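Local coordinates for adhesion and penetration protein autotransporter (Haemophilus influenzae, PDB 3SYJ) that promotes adherence to and invasion of host cells by binding a host cell structure, and is probably a serine protease of the autotransporter family, at residues Ser140-Ser143 and Lys147-Glu150; His184-Ala189 and Ser194-Asp199; Pro149-Ile154 and Leu233-Leu238; His110-Asp115 and Ala189-Ser194; Pro47-Ser52 and Pro221-Asp226. One frame throughout, in Å; residues are numbered along the deposited sequence.

Contact 1. Residues Ser140-Ser143 and Lys147-Glu150; sequences STYS and KYPE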
# COMPACT_ATOMS: atom_id res chain seq x y z
N SER A 140 39.68 -14.88 61.69
CA SER A 140 38.53 -15.78 61.79
C SER A 140 37.23 -15.15 61.29
O SER A 140 36.31 -15.86 60.87
CB SER A 140 38.37 -16.29 63.22
OG SER A 140 39.54 -16.96 63.66
N THR A 141 37.15 -13.82 61.34
CA THR A 141 35.96 -13.09 60.91
C THR A 141 35.49 -13.48 59.52
O THR A 141 34.30 -13.54 59.24
CB THR A 141 36.24 -11.57 60.86
OG1 THR A 141 36.56 -11.10 62.17
CG2 THR A 141 35.03 -10.80 60.32
N TYR A 142 36.46 -13.75 58.65
CA TYR A 142 36.21 -13.85 57.22
C TYR A 142 35.95 -15.28 56.74
O TYR A 142 35.72 -15.50 55.55
CB TYR A 142 37.37 -13.21 56.46
CG TYR A 142 37.61 -11.79 56.95
CD1 TYR A 142 36.75 -10.76 56.58
CD2 TYR A 142 38.66 -11.49 57.80
CE1 TYR A 142 36.94 -9.47 57.03
CE2 TYR A 142 38.86 -10.20 58.27
CZ TYR A 142 37.99 -9.20 57.87
OH TYR A 142 38.17 -7.91 58.32
N SER A 143 35.97 -16.22 57.68
CA SER A 143 35.75 -17.64 57.36
C SER A 143 34.29 -17.94 57.03
O SER A 143 34.00 -18.89 56.31
CB SER A 143 36.20 -18.51 58.53
OG SER A 143 37.59 -18.35 58.75
N LYS A 147 28.45 -14.85 54.61
CA LYS A 147 28.75 -13.43 54.60
C LYS A 147 29.82 -13.10 53.55
O LYS A 147 29.75 -12.07 52.88
CB LYS A 147 29.19 -12.98 55.99
CG LYS A 147 29.47 -11.48 56.15
CD LYS A 147 29.91 -11.18 57.58
CE LYS A 147 30.34 -9.73 57.78
NZ LYS A 147 31.00 -9.53 59.12
N TYR A 148 30.80 -13.99 53.42
CA TYR A 148 31.92 -13.81 52.50
C TYR A 148 32.04 -15.00 51.55
O TYR A 148 32.88 -15.87 51.75
CB TYR A 148 33.22 -13.69 53.30
CG TYR A 148 33.26 -12.50 54.22
CD1 TYR A 148 33.36 -11.20 53.72
CD2 TYR A 148 33.23 -12.66 55.60
CE1 TYR A 148 33.42 -10.11 54.57
CE2 TYR A 148 33.28 -11.58 56.45
CZ TYR A 148 33.38 -10.31 55.94
OH TYR A 148 33.43 -9.24 56.80
N PRO A 149 31.20 -15.03 50.51
CA PRO A 149 31.09 -16.19 49.61
C PRO A 149 32.21 -16.29 48.59
O PRO A 149 32.57 -17.40 48.21
CB PRO A 149 29.77 -15.94 48.88
CG PRO A 149 29.56 -14.48 48.95
CD PRO A 149 30.19 -14.00 50.22
N GLU A 150 32.73 -15.16 48.14
CA GLU A 150 33.78 -15.15 47.13
C GLU A 150 35.08 -14.55 47.66
O GLU A 150 35.07 -13.65 48.51
CB GLU A 150 33.30 -14.40 45.88
CG GLU A 150 31.96 -14.89 45.35
CD GLU A 150 32.07 -16.11 44.45
OE1 GLU A 150 33.18 -16.66 44.31
OE2 GLU A 150 31.04 -16.52 43.88
O HOH W 1 35.01 -16.70 53.50
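Thr141 meets Tyr148 twice, once through its backbone and once through its methyl. The carbonyl oxygen Thr141 O lies at the edge of the Tyr148 ring, near its plane, 3.6 Å from Tyr148 CE2. With CG2 anti to the backbone N and OG1 beside it (chi1 -63°), the methyl approaches the phenol end, Thr141 CG2 standing 4.2 Å from Tyr148 OH. Thr141 OG1 is engaged within its own loop by Asn138 O. At Tyr142 the contact becomes ring against ring: CD1 sits over one face of the Tyr148 ring, offset toward the rim, with Tyr142 CD1 3.5 Å from Tyr148 CZ. One bond further out, Tyr142 CE1 comes within 3.5 Å of Tyr148 OH. The two ring planes make 56°, an oblique pair with centroids 5.1 Å apart. Lys147 CG lies on the opposite face of the Tyr148 ring, which is therefore clasped between the preceding residue and Tyr142. The hydroxyl of Tyr142 is bonded elsewhere, to Asn136 O. On the backbone side of the pair, a water donates to both Tyr142 O and Tyr148 O, 2.9 Å from Tyr148 O. Both segments belong to the loop between strands 120-121 and 151-155; Tyr142 and Tyr148 rest on Ile224 of strand 221-226, Tyr142 also touches Asn235 of strand 231-238, and backbone bonds from Lys147 to Ala227 and from Glu150 to Tyr225 carry the loop into the sheet.

Contact 2. Residues His184-Ala189 and Ser194-Asp199; sequences HNQRGA and SYLGGD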
# COMPACT_ATOMS: atom_id res chain seq x y z
N HIS A 184 42.77 -20.13 47.40
CA HIS A 184 42.61 -21.48 47.93
C HIS A 184 41.66 -21.44 49.12
O HIS A 184 41.17 -20.37 49.50
CB HIS A 184 43.96 -22.07 48.34
CG HIS A 184 44.71 -22.68 47.20
ND1 HIS A 184 44.42 -23.93 46.70
CD2 HIS A 184 45.73 -22.21 46.45
CE1 HIS A 184 45.23 -24.21 45.70
NE2 HIS A 184 46.03 -23.18 45.52
N ASN A 185 41.41 -22.60 49.70
CA ASN A 185 40.50 -22.73 50.84
C ASN A 185 41.05 -22.10 52.11
O ASN A 185 42.26 -21.96 52.27
CB ASN A 185 40.22 -24.21 51.12
CG ASN A 185 39.46 -24.88 50.01
OD1 ASN A 185 38.70 -24.25 49.28
ND2 ASN A 185 39.65 -26.19 49.89
N GLN A 186 40.13 -21.75 53.00
CA GLN A 186 40.46 -21.22 54.31
C GLN A 186 41.23 -22.24 55.14
O GLN A 186 40.80 -23.38 55.29
CB GLN A 186 39.18 -20.81 55.03
CG GLN A 186 39.39 -20.29 56.44
CD GLN A 186 40.15 -18.98 56.48
OE1 GLN A 186 41.37 -18.97 56.69
NE2 GLN A 186 39.45 -17.86 56.28
N ARG A 187 42.36 -21.83 55.69
CA ARG A 187 43.29 -22.77 56.30
C ARG A 187 43.93 -22.22 57.57
O ARG A 187 45.14 -22.36 57.78
CB ARG A 187 44.40 -23.10 55.29
CG ARG A 187 44.96 -24.49 55.39
CD ARG A 187 44.23 -25.43 54.45
NE ARG A 187 45.07 -26.47 53.84
CZ ARG A 187 46.38 -26.36 53.56
NH1 ARG A 187 47.05 -25.24 53.83
NH2 ARG A 187 47.02 -27.38 53.01
N GLY A 188 43.14 -21.58 58.42
CA GLY A 188 43.68 -21.09 59.68
C GLY A 188 43.98 -19.60 59.68
O GLY A 188 44.65 -19.07 58.78
N ALA A 189 43.51 -18.93 60.72
CA ALA A 189 43.61 -17.48 60.80
C ALA A 189 43.59 -17.00 62.24
O ALA A 189 43.05 -17.66 63.13
CB ALA A 189 42.48 -16.85 60.00
N SER A 194 45.82 -14.40 57.89
CA SER A 194 45.03 -15.52 57.41
C SER A 194 45.90 -16.37 56.49
O SER A 194 46.74 -15.85 55.75
CB SER A 194 43.78 -15.02 56.69
OG SER A 194 42.88 -16.08 56.40
N TYR A 195 45.74 -17.69 56.58
CA TYR A 195 46.41 -18.61 55.67
C TYR A 195 45.39 -19.24 54.73
O TYR A 195 44.31 -19.66 55.16
CB TYR A 195 47.14 -19.71 56.46
CG TYR A 195 48.45 -19.28 57.09
CD1 TYR A 195 49.59 -19.14 56.32
CD2 TYR A 195 48.54 -19.04 58.45
CE1 TYR A 195 50.79 -18.75 56.90
CE2 TYR A 195 49.73 -18.65 59.04
CZ TYR A 195 50.86 -18.51 58.25
OH TYR A 195 52.06 -18.13 58.83
N LEU A 196 45.72 -19.28 53.45
CA LEU A 196 44.88 -19.95 52.47
C LEU A 196 45.74 -20.95 51.71
O LEU A 196 46.88 -20.64 51.33
CB LEU A 196 44.24 -18.94 51.52
CG LEU A 196 43.57 -17.72 52.13
CD1 LEU A 196 43.12 -16.74 51.05
CD2 LEU A 196 42.39 -18.11 53.04
N GLY A 197 45.21 -22.13 51.48
CA GLY A 197 46.00 -23.19 50.88
C GLY A 197 45.17 -24.40 50.52
O GLY A 197 44.05 -24.57 50.98
N GLY A 198 45.74 -25.26 49.68
CA GLY A 198 45.04 -26.45 49.24
C GLY A 198 45.64 -27.00 47.97
O GLY A 198 46.79 -26.73 47.63
N ASP A 199 44.83 -27.76 47.24
CA ASP A 199 45.32 -28.49 46.09
C ASP A 199 44.89 -27.79 44.80
O ASP A 199 43.70 -27.70 44.51
CB ASP A 199 44.76 -29.91 46.15
CG ASP A 199 45.21 -30.77 44.98
OD1 ASP A 199 45.95 -30.27 44.11
OD2 ASP A 199 44.80 -31.95 44.94
O HOH W 2 40.47 -15.52 57.00
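His184 lies along the backbone of Gly197 and Gly198, with its CB 3.4 Å from Gly197 N and its ring atom ND1 3.5 Å from Gly198 N. The imidazole is oblique to these glycines and brings its edge, in plane, to the carbonyl carbon of Asp199. Gly197 is the hub. Its N-H is given to Asn185 O at 3.1 Å, in the carbonyl plane, and its own carbonyl carbon and Gly198 N lie over one face of the Arg187 guanidinium. The arginine chain bends at chi2 (92°) and again at chi3, which folds it over the Gly197-Gly198 backbone: Arg187 CD is 3.6 Å from Gly197 O, and the guanidinium is spread over the peptide between the two glycines. Its NH1 reaches on to a salt bridge with Glu248. Strands 186-189 and 194-196 pair antiparallel at 160°, Arg187 N to Tyr195 O at 3.0 Å and Tyr195 N to Gly188 O at 2.8 Å. Gln186-Leu196 and Ala189-Ser194 are non-hydrogen-bonded pairs, and the one-residue shift between them is a beta bulge. On the face of Gln186, Ser194 and Leu196, a water joins Gln186 NE2 to Ser194 OG. Cohesion in this hairpin thus comes mainly from backbone bonds, from the Arg187 guanidinium laid over a glycine peptide and from the oblique packing of His184, while the charge of Arg187 is met by Glu248, beyond the two strands.

Contact 3. Residues Pro149-Ile154 and Leu233-Leu238; sequences PERVRI and LINGIL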
# COMPACT_ATOMS: atom_id res chain seq x y z
N PRO A 149 31.20 -15.03 50.51
CA PRO A 149 31.09 -16.19 49.61
C PRO A 149 32.21 -16.29 48.59
O PRO A 149 32.57 -17.40 48.21
CB PRO A 149 29.77 -15.94 48.88
CG PRO A 149 29.56 -14.48 48.95
CD PRO A 149 30.19 -14.00 50.22
N GLU A 150 32.73 -15.16 48.14
CA GLU A 150 33.78 -15.15 47.13
C GLU A 150 35.08 -14.55 47.66
O GLU A 150 35.07 -13.65 48.51
CB GLU A 150 33.30 -14.40 45.88
CG GLU A 150 31.96 -14.89 45.35
CD GLU A 150 32.07 -16.11 44.45
OE1 GLU A 150 33.18 -16.66 44.31
OE2 GLU A 150 31.04 -16.52 43.88
N ARG A 151 36.20 -15.06 47.17
CA ARG A 151 37.51 -14.57 47.57
C ARG A 151 38.47 -14.78 46.40
O ARG A 151 38.47 -15.85 45.79
CB ARG A 151 38.02 -15.32 48.81
CG ARG A 151 38.57 -14.38 49.88
CD ARG A 151 39.64 -15.00 50.75
NE ARG A 151 39.14 -15.68 51.94
CZ ARG A 151 39.51 -15.42 53.19
NH1 ARG A 151 40.39 -14.46 53.45
NH2 ARG A 151 39.01 -16.11 54.19
N VAL A 152 39.27 -13.76 46.07
CA VAL A 152 40.20 -13.86 44.94
C VAL A 152 41.56 -13.22 45.24
O VAL A 152 41.69 -12.43 46.19
CB VAL A 152 39.63 -13.20 43.67
CG1 VAL A 152 38.30 -13.83 43.29
CG2 VAL A 152 39.45 -11.71 43.88
N ARG A 153 42.57 -13.56 44.45
CA ARG A 153 43.90 -12.94 44.54
C ARG A 153 44.51 -12.77 43.16
O ARG A 153 44.02 -13.31 42.17
CB ARG A 153 44.85 -13.74 45.45
CG ARG A 153 45.34 -15.08 44.86
CD ARG A 153 46.66 -15.54 45.51
NE ARG A 153 47.73 -14.57 45.26
CZ ARG A 153 48.53 -14.60 44.19
NH1 ARG A 153 48.41 -15.55 43.28
NH2 ARG A 153 49.47 -13.66 44.04
N ILE A 154 45.59 -12.01 43.08
CA ILE A 154 46.17 -11.69 41.80
C ILE A 154 47.60 -11.25 42.02
O ILE A 154 47.90 -10.59 43.02
CB ILE A 154 45.36 -10.56 41.12
CG1 ILE A 154 46.00 -10.17 39.77
CG2 ILE A 154 45.26 -9.35 42.05
CD1 ILE A 154 45.21 -9.15 38.98
N LEU A 233 36.08 -6.03 48.81
CA LEU A 233 36.96 -5.30 49.71
C LEU A 233 38.32 -5.93 49.60
O LEU A 233 38.42 -7.14 49.37
CB LEU A 233 36.47 -5.41 51.16
CG LEU A 233 35.12 -4.78 51.48
CD1 LEU A 233 34.48 -5.44 52.69
CD2 LEU A 233 35.30 -3.31 51.73
N ILE A 234 39.38 -5.14 49.76
CA ILE A 234 40.68 -5.76 49.89
C ILE A 234 40.76 -6.30 51.31
O ILE A 234 40.41 -5.61 52.27
CB ILE A 234 41.87 -4.83 49.56
CG1 ILE A 234 43.18 -5.59 49.79
CG2 ILE A 234 41.83 -3.56 50.40
CD1 ILE A 234 44.40 -4.92 49.24
N ASN A 235 41.19 -7.56 51.45
CA ASN A 235 41.20 -8.21 52.75
C ASN A 235 42.61 -8.36 53.31
O ASN A 235 42.82 -8.27 54.51
CB ASN A 235 40.51 -9.57 52.67
CG ASN A 235 40.37 -10.26 54.03
OD1 ASN A 235 40.24 -9.61 55.07
ND2 ASN A 235 40.41 -11.58 54.01
N GLY A 236 43.58 -8.57 52.44
CA GLY A 236 44.94 -8.75 52.91
C GLY A 236 45.97 -8.66 51.81
O GLY A 236 45.63 -8.56 50.62
N ILE A 237 47.24 -8.71 52.21
CA ILE A 237 48.33 -8.70 51.25
C ILE A 237 49.21 -9.93 51.44
O ILE A 237 49.49 -10.35 52.57
CB ILE A 237 49.17 -7.43 51.39
CG1 ILE A 237 49.63 -7.26 52.84
CG2 ILE A 237 48.35 -6.21 50.95
CD1 ILE A 237 50.58 -6.09 53.04
N LEU A 238 49.64 -10.53 50.33
CA LEU A 238 50.38 -11.78 50.40
C LEU A 238 51.74 -11.57 51.04
O LEU A 238 52.50 -10.69 50.62
CB LEU A 238 50.51 -12.45 49.03
CG LEU A 238 51.05 -13.89 49.01
CD1 LEU A 238 50.46 -14.73 47.89
CD2 LEU A 238 52.56 -13.87 48.91
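A turn at chi3 (-89°) swings the guanidinium of Arg151 across to Asn235, whose amide is carried out by a CG placed anti to the backbone N (chi1 -175°). Their side chains cross obliquely, with the two flat groups 44° apart, and Arg151 NH1 ends 2.9 Å from Asn235 ND2. As modelled both atoms are donors, so this close approach is no hydrogen bond and its details are doubtful. The other end of the amide is held: Asn235 OD1 bonds to Thr134 OG1. In the second pair Arg153, bent at chi3, passes obliquely by Leu238, and Arg153 NE lies 3.8 Å from Leu238 CD1. Leu238 gives this arginine an apolar neighbour, while its NH2 forms a salt bridge with Asp217 and a hydrogen bond with Ser220. Leu238 also lies close to Ser218, the active-site serine by similarity. The segments are not paired with each other, since strand 221-226 runs between them, antiparallel to both, and Arg151 and Asn235 both pack on Met222 of that strand. Opposite Met222, Asn235 and Gly236 form a classic beta bulge; strand 249-253 then flanks strand 231-238 on its far side.

Contact 4. Residues His110-Asp115 and Ala189-Ser194; sequences HPYEDD and AGNGYS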
# COMPACT_ATOMS: atom_id res chain seq x y z
N HIS A 110 50.88 -0.05 67.97
CA HIS A 110 50.86 -0.66 66.65
C HIS A 110 51.34 -2.10 66.75
O HIS A 110 52.51 -2.39 66.51
CB HIS A 110 51.71 0.15 65.67
CG HIS A 110 51.37 1.60 65.67
ND1 HIS A 110 50.11 2.07 65.35
CD2 HIS A 110 52.11 2.69 65.96
CE1 HIS A 110 50.10 3.38 65.44
NE2 HIS A 110 51.30 3.79 65.80
N PRO A 111 50.42 -2.99 67.12
CA PRO A 111 50.66 -4.37 67.54
C PRO A 111 51.20 -5.28 66.44
O PRO A 111 51.96 -6.20 66.73
CB PRO A 111 49.27 -4.86 67.97
CG PRO A 111 48.44 -3.62 68.14
CD PRO A 111 48.98 -2.65 67.15
N TYR A 112 50.80 -5.03 65.19
CA TYR A 112 50.99 -5.97 64.09
C TYR A 112 52.40 -6.00 63.52
O TYR A 112 53.23 -5.16 63.84
CB TYR A 112 49.94 -5.70 63.01
CG TYR A 112 48.55 -5.80 63.59
CD1 TYR A 112 47.96 -7.04 63.82
CD2 TYR A 112 47.84 -4.67 63.96
CE1 TYR A 112 46.71 -7.15 64.38
CE2 TYR A 112 46.59 -4.76 64.53
CZ TYR A 112 46.02 -6.01 64.74
OH TYR A 112 44.77 -6.11 65.30
N GLU A 113 52.67 -7.01 62.70
CA GLU A 113 53.99 -7.22 62.12
C GLU A 113 54.33 -6.13 61.12
O GLU A 113 53.45 -5.65 60.40
CB GLU A 113 54.05 -8.59 61.43
CG GLU A 113 53.91 -9.73 62.41
CD GLU A 113 54.96 -9.68 63.50
OE1 GLU A 113 56.17 -9.78 63.17
OE2 GLU A 113 54.57 -9.53 64.68
N ASP A 114 55.61 -5.77 61.05
CA ASP A 114 56.02 -4.58 60.32
C ASP A 114 56.39 -4.80 58.84
O ASP A 114 56.96 -3.91 58.21
CB ASP A 114 57.15 -3.84 61.07
CG ASP A 114 58.39 -4.69 61.27
OD1 ASP A 114 58.49 -5.76 60.64
OD2 ASP A 114 59.27 -4.29 62.06
N ASP A 115 56.07 -5.97 58.29
CA ASP A 115 56.20 -6.17 56.85
C ASP A 115 54.90 -5.67 56.20
O ASP A 115 54.05 -6.46 55.78
CB ASP A 115 56.46 -7.64 56.52
CG ASP A 115 57.02 -7.85 55.12
OD1 ASP A 115 57.27 -6.85 54.40
OD2 ASP A 115 57.21 -9.02 54.74
N ALA A 189 43.51 -18.93 60.72
CA ALA A 189 43.61 -17.48 60.80
C ALA A 189 43.59 -17.00 62.24
O ALA A 189 43.05 -17.66 63.13
CB ALA A 189 42.48 -16.85 60.00
N GLY A 190 44.17 -15.83 62.47
CA GLY A 190 44.23 -15.26 63.80
C GLY A 190 44.28 -13.74 63.76
O GLY A 190 43.76 -13.12 62.83
N ASN A 191 44.91 -13.15 64.77
CA ASN A 191 44.99 -11.70 64.86
C ASN A 191 45.97 -11.13 63.85
O ASN A 191 47.19 -11.27 64.00
CB ASN A 191 45.36 -11.28 66.29
CG ASN A 191 44.98 -9.83 66.59
OD1 ASN A 191 45.73 -9.11 67.26
ND2 ASN A 191 43.82 -9.40 66.10
N GLY A 192 45.43 -10.49 62.82
CA GLY A 192 46.25 -9.81 61.83
C GLY A 192 46.66 -10.63 60.63
O GLY A 192 47.44 -10.16 59.79
N TYR A 193 46.14 -11.85 60.51
CA TYR A 193 46.59 -12.75 59.46
C TYR A 193 45.57 -13.80 59.04
O TYR A 193 44.59 -14.06 59.74
CB TYR A 193 47.88 -13.45 59.89
CG TYR A 193 47.65 -14.53 60.94
CD1 TYR A 193 47.36 -15.83 60.56
CD2 TYR A 193 47.72 -14.23 62.30
CE1 TYR A 193 47.15 -16.82 61.51
CE2 TYR A 193 47.51 -15.22 63.25
CZ TYR A 193 47.22 -16.51 62.85
OH TYR A 193 47.00 -17.48 63.80
N SER A 194 45.82 -14.40 57.89
CA SER A 194 45.03 -15.52 57.41
C SER A 194 45.90 -16.37 56.49
O SER A 194 46.74 -15.85 55.75
CB SER A 194 43.78 -15.02 56.69
OG SER A 194 42.88 -16.08 56.40
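Tyr112 leans on the hairpin turn at Asn191 and Gly192 through its CD1-CE1 bond and hydroxyl, approached obliquely. From CB, CG lies anti to the carbonyl carbon and beside the backbone N (chi1 -57°), which aims the ring at the turn. CD1 is the first ring atom to touch: Tyr112 CD1 is 3.8 Å from Gly192 CA. The neighbouring CE1 is met twice, Tyr112 CE1 lying 3.7 Å from Gly192 CA and 3.6 Å from Asn191 OD1. CZ has the same amide oxygen beside it, Tyr112 CZ to Asn191 OD1 measuring 4.0 Å. At the tip, Tyr112 OH comes to 3.5 Å from Asn191 ND2, an approach too long to count among the hydrogen bonds here. The two side chains cross at about a right angle, with ring and amide planes 55° apart, so the amide slants past the phenol end rather than stacking on it. Pro111 CB lies over one face, near the rim, and Met137 is another neighbour of Tyr112. The contact is small and made of van der Waals touches. Gly192 has a positive phi (92°), as expected at the third position of the type II turn from Gly190 to Tyr193; Gly190 N bonds back to Tyr193 O at 3.3 Å. The backbone of Gly192 is bonded to Met137 and Leu253. The same loop as Tyr112 carries Asp115, which is hydrogen-bonded to His73 and salt-bridged to Arg239, consistent with the aspartate of a Ser-His-Asp triad. What meets here is a beta-hairpin tip and the aspartate-bearing loop of a chymotrypsin-like protease domain.

Contact 5. Residues Pro47-Ser52 and Pro221-Asp226; sequences PMIDFS and PMFIYD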
# COMPACT_ATOMS: atom_id res chain seq x y z
N PRO A 47 29.38 -10.36 41.64
CA PRO A 47 29.76 -9.86 40.32
C PRO A 47 31.29 -9.86 40.24
O PRO A 47 31.93 -9.54 41.24
CB PRO A 47 29.23 -8.42 40.31
CG PRO A 47 28.24 -8.36 41.44
CD PRO A 47 28.77 -9.30 42.47
N MET A 48 31.85 -10.24 39.09
CA MET A 48 33.30 -10.29 38.92
C MET A 48 34.00 -9.01 39.39
O MET A 48 33.62 -7.91 39.00
CB MET A 48 33.67 -10.55 37.46
CG MET A 48 35.17 -10.57 37.20
SD MET A 48 36.03 -11.99 37.93
CE MET A 48 37.69 -11.72 37.30
N ILE A 49 35.02 -9.18 40.23
CA ILE A 49 35.79 -8.07 40.78
C ILE A 49 36.37 -7.16 39.68
O ILE A 49 36.64 -7.60 38.57
CB ILE A 49 36.93 -8.64 41.67
CG1 ILE A 49 37.59 -7.55 42.52
CG2 ILE A 49 37.97 -9.37 40.83
CD1 ILE A 49 38.62 -8.09 43.49
N ASP A 50 36.56 -5.88 40.00
CA ASP A 50 37.21 -4.97 39.07
C ASP A 50 38.66 -4.91 39.48
O ASP A 50 39.00 -4.30 40.49
CB ASP A 50 36.57 -3.58 39.17
CG ASP A 50 37.10 -2.59 38.12
OD1 ASP A 50 38.24 -2.75 37.63
OD2 ASP A 50 36.37 -1.62 37.81
N PHE A 51 39.53 -5.57 38.71
CA PHE A 51 40.95 -5.65 39.07
C PHE A 51 41.73 -4.38 38.68
O PHE A 51 42.94 -4.30 38.90
CB PHE A 51 41.60 -6.89 38.43
CG PHE A 51 41.46 -8.16 39.26
CD1 PHE A 51 41.74 -8.16 40.62
CD2 PHE A 51 41.11 -9.35 38.64
CE1 PHE A 51 41.64 -9.33 41.37
CE2 PHE A 51 41.01 -10.53 39.38
CZ PHE A 51 41.27 -10.52 40.75
N SER A 52 41.06 -3.39 38.11
CA SER A 52 41.75 -2.16 37.71
C SER A 52 42.41 -1.42 38.89
O SER A 52 43.30 -0.60 38.69
CB SER A 52 40.82 -1.23 36.92
OG SER A 52 39.88 -0.59 37.77
N PRO A 221 47.72 -8.34 46.31
CA PRO A 221 46.50 -8.20 47.11
C PRO A 221 45.61 -9.43 47.09
O PRO A 221 45.59 -10.19 46.13
CB PRO A 221 45.75 -7.06 46.41
CG PRO A 221 46.44 -6.87 45.07
CD PRO A 221 47.49 -7.91 44.92
N MET A 222 44.83 -9.58 48.14
CA MET A 222 43.84 -10.64 48.23
C MET A 222 42.54 -9.95 48.61
O MET A 222 42.52 -9.11 49.50
CB MET A 222 44.30 -11.66 49.28
CG MET A 222 43.33 -12.76 49.61
SD MET A 222 42.52 -12.53 51.20
CE MET A 222 40.94 -12.00 50.64
N PHE A 223 41.46 -10.28 47.90
CA PHE A 223 40.19 -9.57 48.04
C PHE A 223 39.10 -10.50 48.53
O PHE A 223 39.09 -11.69 48.20
CB PHE A 223 39.76 -8.98 46.70
CG PHE A 223 40.77 -8.06 46.09
CD1 PHE A 223 40.70 -6.69 46.31
CD2 PHE A 223 41.78 -8.56 45.29
CE1 PHE A 223 41.63 -5.83 45.75
CE2 PHE A 223 42.72 -7.71 44.72
CZ PHE A 223 42.64 -6.34 44.95
N ILE A 224 38.16 -9.97 49.30
CA ILE A 224 37.05 -10.77 49.78
C ILE A 224 35.73 -10.08 49.48
O ILE A 224 35.63 -8.85 49.56
CB ILE A 224 37.20 -11.11 51.29
CG1 ILE A 224 36.28 -12.28 51.69
CG2 ILE A 224 36.98 -9.87 52.17
CD1 ILE A 224 36.53 -12.82 53.08
N TYR A 225 34.72 -10.86 49.11
CA TYR A 225 33.42 -10.28 48.82
C TYR A 225 32.53 -10.27 50.06
O TYR A 225 32.22 -11.32 50.62
CB TYR A 225 32.72 -11.04 47.70
CG TYR A 225 31.47 -10.34 47.20
CD1 TYR A 225 31.56 -9.18 46.44
CD2 TYR A 225 30.20 -10.82 47.48
CE1 TYR A 225 30.44 -8.53 45.97
CE2 TYR A 225 29.06 -10.18 47.02
CZ TYR A 225 29.19 -9.02 46.26
OH TYR A 225 28.09 -8.36 45.79
N ASP A 226 32.12 -9.07 50.47
CA ASP A 226 31.13 -8.89 51.53
C ASP A 226 29.74 -8.91 50.90
O ASP A 226 29.36 -7.98 50.19
CB ASP A 226 31.37 -7.56 52.25
CG ASP A 226 30.51 -7.40 53.49
OD1 ASP A 226 29.31 -7.76 53.45
OD2 ASP A 226 31.02 -6.90 54.51
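Residues 47-52, an irregular stretch, pass along strand 221-226 with no backbone pairing, Ile49 and Phe223 lying closest at 8.6 Å between their CA atoms. Ile49 bears down on the aromatic ring from above: its CG1 is anti to the backbone N (chi1 -168°), and the extended chain sets CD1 over the Phe223 face, 3.8 Å from the centroid and 28° off the ring normal, a CH-pi contact. Toward the stem of the ring the methyl is tighter still, Ile49 CD1 to Phe223 CG being 3.4 Å. The other branch, CG2, lies over the centre of the Phe51 ring, so one isoleucine fills the angle between two phenylalanines. Those rings form an offset edge-to-face pair, planes at 64°, in which the edge of Phe51 is turned to the face of Phe223; Phe51 CE1 is 3.9 Å from Phe223 CE2. All this is hydrophobic core of the S6-family protease domain, where Phe15 of helix 9-17, Val152 and Ile154 also reach Ile49 or Phe51. Further along the strand Pro47 crosses Tyr225 at about a right angle, and Pro47 CD touches the phenol end, 3.5 Å from Tyr225 OH. Trp232 takes both partners in hand, its ring edge-to-face with Tyr225 and its indole NE1 bonded to Pro47 O. The loop is stiffened by an Asx turn: Asp50 OD1 accepts from Ser52 N at 2.9 Å and from Ser52 OG at 2.7 Å, both from one face of the carboxylate. Asp50 OD2 makes a salt bridge with Arg476, which lies between two strands of the beta-helix.

How the contacts relate
All five contacts lie in the N-terminal protease domain, on one side of the chain's centre and apart from most of the long beta-helix. Contacts 3 and 5 are closest, centres about 6 Å apart, because strand 221-226 of contact 5 is hydrogen-bonded to both strands of contact 3. Contact 1 is the loop leading into strand 151-155 and shares Pro149 and Glu150 with contact 3. Contacts 2 and 4 share Ala189 and Ser194 of one hairpin, at the far edge of the same seven-stranded antiparallel sheet; the centres of contacts 4 and 5 are about 21 Å apart. Along the chain contact 1 precedes contact 2, whereas contacts 3 to 5 join distant segments and so bring loops and sheet into one compact domain.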